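Uncharacterized protein (Deinococcus radiodurans, PDB 2A1V) is of unknown function but belongs to the YjbR family, whose small alpha+beta fold sets helices against an antiparallel sheet. Local coordinates at residues Arg67-Leu71 / Leu103-Leu107; Arg45-Leu49 / Leu108-Tyr112. Where two conformers were deposited one is given. Residue numbers count along the deposited sequence, not the author numbering.

Contact 1: residues Arg67-Leu71 / Leu103-Leu107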
loop_
_atom_site.group_PDB
_atom_site.type_symbol
_atom_site.label_atom_id
_atom_site.label_comp_id
_atom_site.label_asym_id
_atom_site.label_seq_id
_atom_site.Cartn_x
_atom_site.Cartn_y
_atom_site.Cartn_z
ATOM N N ARG A 67 13.655 5.725 2.233
ATOM C CA ARG A 67 13.317 4.427 2.765
ATOM C C ARG A 67 13.181 3.373 1.653
ATOM O O ARG A 67 13.553 2.247 1.855
ATOM C CB ARG A 67 12.055 4.477 3.610
ATOM C CG ARG A 67 11.692 3.092 4.049
ATOM C CD ARG A 67 10.775 3.070 5.183
ATOM N NE ARG A 67 10.764 1.771 5.855
ATOM C CZ ARG A 67 9.757 1.371 6.614
ATOM N NH1 ARG A 67 8.681 2.147 6.781
ATOM N NH2 ARG A 67 9.813 0.192 7.197
ATOM N N GLY A 68 12.635 3.758 0.506
ATOM C CA GLY A 68 12.585 2.876 -0.667
ATOM C C GLY A 68 13.978 2.422 -1.099
ATOM O O GLY A 68 14.198 1.244 -1.403
ATOM N N GLU A 69 14.921 3.358 -1.115
ATOM C CA GLU A 69 16.319 3.012 -1.382
ATOM C C GLU A 69 16.848 1.979 -0.350
ATOM O O GLU A 69 17.375 0.950 -0.739
ATOM C CB GLU A 69 17.171 4.298 -1.492
ATOM C CG GLU A 69 18.689 4.133 -1.592
ATOM C CD GLU A 69 19.156 3.402 -2.851
ATOM O OE1 GLU A 69 18.563 3.632 -3.947
ATOM O OE2 GLU A 69 20.129 2.595 -2.728
ATOM N N GLU A 70 16.639 2.211 0.949
ATOM C CA GLU A 70 17.015 1.214 1.963
ATOM C C GLU A 70 16.348 -0.139 1.712
ATOM O O GLU A 70 17.017 -1.175 1.698
ATOM C CB GLU A 70 16.669 1.625 3.401
ATOM C CG GLU A 70 16.724 3.108 3.711
ATOM C CD GLU A 70 16.507 3.423 5.190
ATOM O OE1 GLU A 70 17.419 3.167 5.990
ATOM O OE2 GLU A 70 15.422 3.938 5.554
ATOM N N LEU A 71 15.027 -0.138 1.539
ATOM C CA LEU A 71 14.288 -1.373 1.335
ATOM C C LEU A 71 14.855 -2.126 0.138
ATOM O O LEU A 71 14.994 -3.323 0.192
ATOM C CB LEU A 71 12.809 -1.087 1.097
ATOM C CG LEU A 71 12.063 -0.598 2.328
ATOM C CD1 LEU A 71 10.639 -0.174 1.983
ATOM C CD2 LEU A 71 12.043 -1.676 3.361
ATOM N N LEU A 103 6.641 -6.317 8.443
ATOM C CA LEU A 103 7.158 -5.212 7.658
ATOM C C LEU A 103 6.213 -4.853 6.495
ATOM O O LEU A 103 5.891 -3.676 6.302
ATOM C CB LEU A 103 8.556 -5.524 7.136
ATOM C CG LEU A 103 9.141 -4.498 6.179
ATOM C CD1 LEU A 103 9.229 -3.103 6.808
ATOM C CD2 LEU A 103 10.567 -4.963 5.719
ATOM N N LEU A 104 5.781 -5.859 5.748
ATOM C CA LEU A 104 4.843 -5.676 4.616
ATOM C C LEU A 104 3.557 -4.969 5.024
ATOM O O LEU A 104 3.097 -4.106 4.317
ATOM C CB LEU A 104 4.500 -7.017 3.983
ATOM C CG LEU A 104 5.647 -7.757 3.243
ATOM C CD1 LEU A 104 5.210 -9.136 2.821
ATOM C CD2 LEU A 104 6.123 -7.014 2.043
ATOM N N GLY A 105 2.977 -5.386 6.154
ATOM C CA GLY A 105 1.756 -4.794 6.734
ATOM C C GLY A 105 1.918 -3.304 7.028
ATOM O O GLY A 105 1.080 -2.458 6.621
ATOM N N GLU A 106 3.004 -3.001 7.726
ATOM C CA GLU A 106 3.411 -1.638 8.021
ATOM C C GLU A 106 3.706 -0.796 6.773
ATOM O O GLU A 106 3.460 0.438 6.778
ATOM C CB GLU A 106 4.657 -1.710 8.863
ATOM C CG GLU A 106 5.175 -0.379 9.390
ATOM C CD GLU A 106 6.538 0.058 8.824
ATOM O OE1 GLU A 106 7.540 -0.712 8.961
ATOM O OE2 GLU A 106 6.591 1.212 8.293
ATOM N N LEU A 107 4.273 -1.413 5.726
ATOM C CA LEU A 107 4.548 -0.647 4.502
ATOM C C LEU A 107 3.242 -0.314 3.840
ATOM O O LEU A 107 3.087 0.802 3.336
ATOM C CB LEU A 107 5.452 -1.367 3.525
ATOM C CG LEU A 107 6.880 -1.533 4.032
ATOM C CD1 LEU A 107 7.633 -2.482 3.024
ATOM C CD2 LEU A 107 7.525 -0.218 4.208
#
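In this YjbR-family alpha+beta fold, helices 65-74 and 101-119 face each other across a wide gap: the axes of segments 67-71 and 103-107, roughly antiparallel (159°), come no closer than 14.0 Å. With the axes this far apart, the segments touch through side chains: a long arginine and glutamate, and leucines. The polar part is a bidentate salt bridge. R67, extended with chi1 to chi3 all t, carries its guanidinium across to E106, where NH1 donates to OE2 at 2.7 Å and NH2 of R67 to OE1 of E106 at 3.0 Å, both almost linear. Arginine suits the place because its two terminal nitrogens match the two carboxylate oxygens and its chain is long enough to span the gap. The apolar part is leucine packing. L71, one turn after R67, points the same way and lays CD1 3.8 Å from CD2 of L107, while its CD2 is 4.3 Å from CD2 of L103. L103 and L107 are likewise one turn apart, so they form an apolar patch beside E106; L103 also touches H75, in the loop after helix 65-74. Where the two parts join, L107 covers one face of the guanidinium, its CD2 3.6 Å from CZ of R67.

Contact 2: residues Arg45-Leu49 / Leu108-Tyr112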
loop_
_atom_site.group_PDB
_atom_site.type_symbol
_atom_site.label_atom_id
_atom_site.label_comp_id
_atom_site.label_asym_id
_atom_site.label_seq_id
_atom_site.Cartn_x
_atom_site.Cartn_y
_atom_site.Cartn_z
ATOM N N ARG A 45 -7.246 8.849 -4.214
ATOM C CA ARG A 45 -5.846 8.735 -4.596
ATOM C C ARG A 45 -5.306 7.328 -4.305
ATOM O O ARG A 45 -5.420 6.841 -3.191
ATOM C CB ARG A 45 -5.007 9.765 -3.809
ATOM C CG ARG A 45 -5.394 11.263 -3.991
ATOM C CD ARG A 45 -4.930 11.849 -5.324
ATOM N NE ARG A 45 -5.951 11.739 -6.369
ATOM C CZ ARG A 45 -6.656 12.741 -6.907
ATOM N NH1 ARG A 45 -6.493 14.011 -6.556
ATOM N NH2 ARG A 45 -7.545 12.449 -7.830
ATOM N N MET A 46 -4.696 6.698 -5.305
ATOM C CA MET A 46 -4.148 5.351 -5.170
ATOM C C MET A 46 -3.009 5.239 -4.152
ATOM O O MET A 46 -2.123 6.087 -4.096
ATOM C CB MET A 46 -3.726 4.765 -6.534
ATOM C CG MET A 46 -2.684 5.534 -7.245
ATOM S SD MET A 46 -2.483 5.164 -9.045
ATOM C CE MET A 46 -2.172 3.451 -8.977
ATOM N N TYR A 47 -3.051 4.172 -3.346
ATOM C CA TYR A 47 -2.001 3.919 -2.389
ATOM C C TYR A 47 -1.458 2.489 -2.423
ATOM O O TYR A 47 -0.469 2.220 -1.751
ATOM C CB TYR A 47 -2.468 4.299 -0.960
ATOM C CG TYR A 47 -3.510 3.393 -0.354
ATOM C CD1 TYR A 47 -3.145 2.227 0.320
ATOM C CD2 TYR A 47 -4.886 3.690 -0.468
ATOM C CE1 TYR A 47 -4.113 1.387 0.863
ATOM C CE2 TYR A 47 -5.844 2.851 0.064
ATOM C CZ TYR A 47 -5.457 1.712 0.747
ATOM O OH TYR A 47 -6.410 0.875 1.293
ATOM N N ALA A 48 -2.134 1.567 -3.107
ATOM C CA ALA A 48 -1.610 0.211 -3.286
ATOM C C ALA A 48 -2.221 -0.408 -4.541
ATOM O O ALA A 48 -3.349 -0.080 -4.895
ATOM C CB ALA A 48 -1.897 -0.621 -2.129
ATOM N N LEU A 49 -1.467 -1.260 -5.230
ATOM C CA LEU A 49 -1.986 -1.950 -6.409
ATOM C C LEU A 49 -1.403 -3.364 -6.485
ATOM O O LEU A 49 -0.223 -3.593 -6.114
ATOM C CB LEU A 49 -1.591 -1.245 -7.716
ATOM C CG LEU A 49 -1.650 0.228 -8.032
ATOM C CD1 LEU A 49 -0.678 1.061 -7.154
ATOM C CD2 LEU A 49 -1.309 0.319 -9.545
ATOM N N LEU A 108 2.282 -1.232 3.927
ATOM C CA LEU A 108 0.974 -1.030 3.312
ATOM C C LEU A 108 0.197 0.072 4.020
ATOM O O LEU A 108 -0.311 0.984 3.403
ATOM C CB LEU A 108 0.239 -2.347 3.277
ATOM C CG LEU A 108 -1.195 -2.344 2.752
ATOM C CD1 LEU A 108 -1.352 -1.697 1.368
ATOM C CD2 LEU A 108 -1.696 -3.743 2.764
ATOM N N ARG A 109 0.210 0.036 5.342
ATOM C CA ARG A 109 -0.357 1.122 6.160
ATOM C C ARG A 109 0.398 2.411 5.968
ATOM O O ARG A 109 -0.219 3.463 5.893
ATOM C CB ARG A 109 -0.360 0.756 7.642
ATOM C CG ARG A 109 -1.330 -0.344 7.916
ATOM C CD ARG A 109 -1.244 -0.882 9.357
ATOM N NE ARG A 109 -2.616 -1.182 9.755
ATOM C CZ ARG A 109 -3.186 -0.777 10.882
ATOM N NH1 ARG A 109 -2.455 -0.127 11.810
ATOM N NH2 ARG A 109 -4.482 -1.054 11.078
ATOM N N GLY A 110 1.720 2.323 5.828
ATOM C CA GLY A 110 2.517 3.512 5.589
ATOM C C GLY A 110 2.203 4.224 4.270
ATOM O O GLY A 110 2.237 5.483 4.187
ATOM N N SER A 111 1.942 3.429 3.224
ATOM C CA SER A 111 1.664 3.957 1.884
ATOM C C SER A 111 0.336 4.764 1.924
ATOM O O SER A 111 0.279 5.894 1.486
ATOM C CB SER A 111 1.586 2.807 0.859
ATOM O OG SER A 111 1.270 3.289 -0.438
ATOM N N TYR A 112 -0.693 4.157 2.517
ATOM C CA TYR A 112 -1.969 4.824 2.859
ATOM C C TYR A 112 -1.758 6.151 3.587
ATOM O O TYR A 112 -2.309 7.166 3.175
ATOM C CB TYR A 112 -2.869 3.887 3.706
ATOM C CG TYR A 112 -4.125 4.516 4.278
ATOM C CD1 TYR A 112 -4.081 5.196 5.469
ATOM C CD2 TYR A 112 -5.341 4.477 3.582
ATOM C CE1 TYR A 112 -5.195 5.832 5.967
ATOM C CE2 TYR A 112 -6.478 5.068 4.075
ATOM C CZ TYR A 112 -6.403 5.749 5.281
ATOM O OH TYR A 112 -7.507 6.349 5.813
#
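Helix 101-119 packs on the antiparallel sheet at a classic beta bulge in strand 43-51, where Y47 and A48 both face F36. Strand and helix segments run almost antiparallel (168°), their axes 7.5 Å apart. The bulge turns the CA-to-CB bonds of both Y47 and A48 toward the helix, giving one large bump beside a small one. The Y47 ring lies in the hollow between L108 and Y112: CB of Y112 sits over its face, a CH-pi contact 4.1 Å from the centroid, and CD1 of L108 lies at its edge. The Y112 ring turns its edge to the same face, a T-shaped pair with planes at 89° and centroids 5.3 Å apart. Both hydroxyls are satisfied beyond the contact, Y47 by S23 and Y112 by the P21 carbonyl. Because A48 is small, L108 can press in, CD1 3.7 Å from CB of A48. Compact S111 permits close approach and donates a very short hydrogen bond, 2.4 Å from its OG to O of Y47.

How the contacts relate
Both contacts use helix 101-119, and the segments of it that they use, 103-107 and 108-112, follow directly in sequence: L107 ends one and L108 begins the other. Their centres lie about 12 Å apart, and the segments do not otherwise touch. Contact 2 is fully buried, its centre about 3 Å from that of the chain, whereas contact 1 lies about 10 Å out and keeps its charged pair toward the surface. Along the chain contact 1 is nested inside the loop closed by contact 2. One helix thus packs against the sheet through strand 43-51 and, further toward its start, meets helix 65-74. No ligand or active site is established for either.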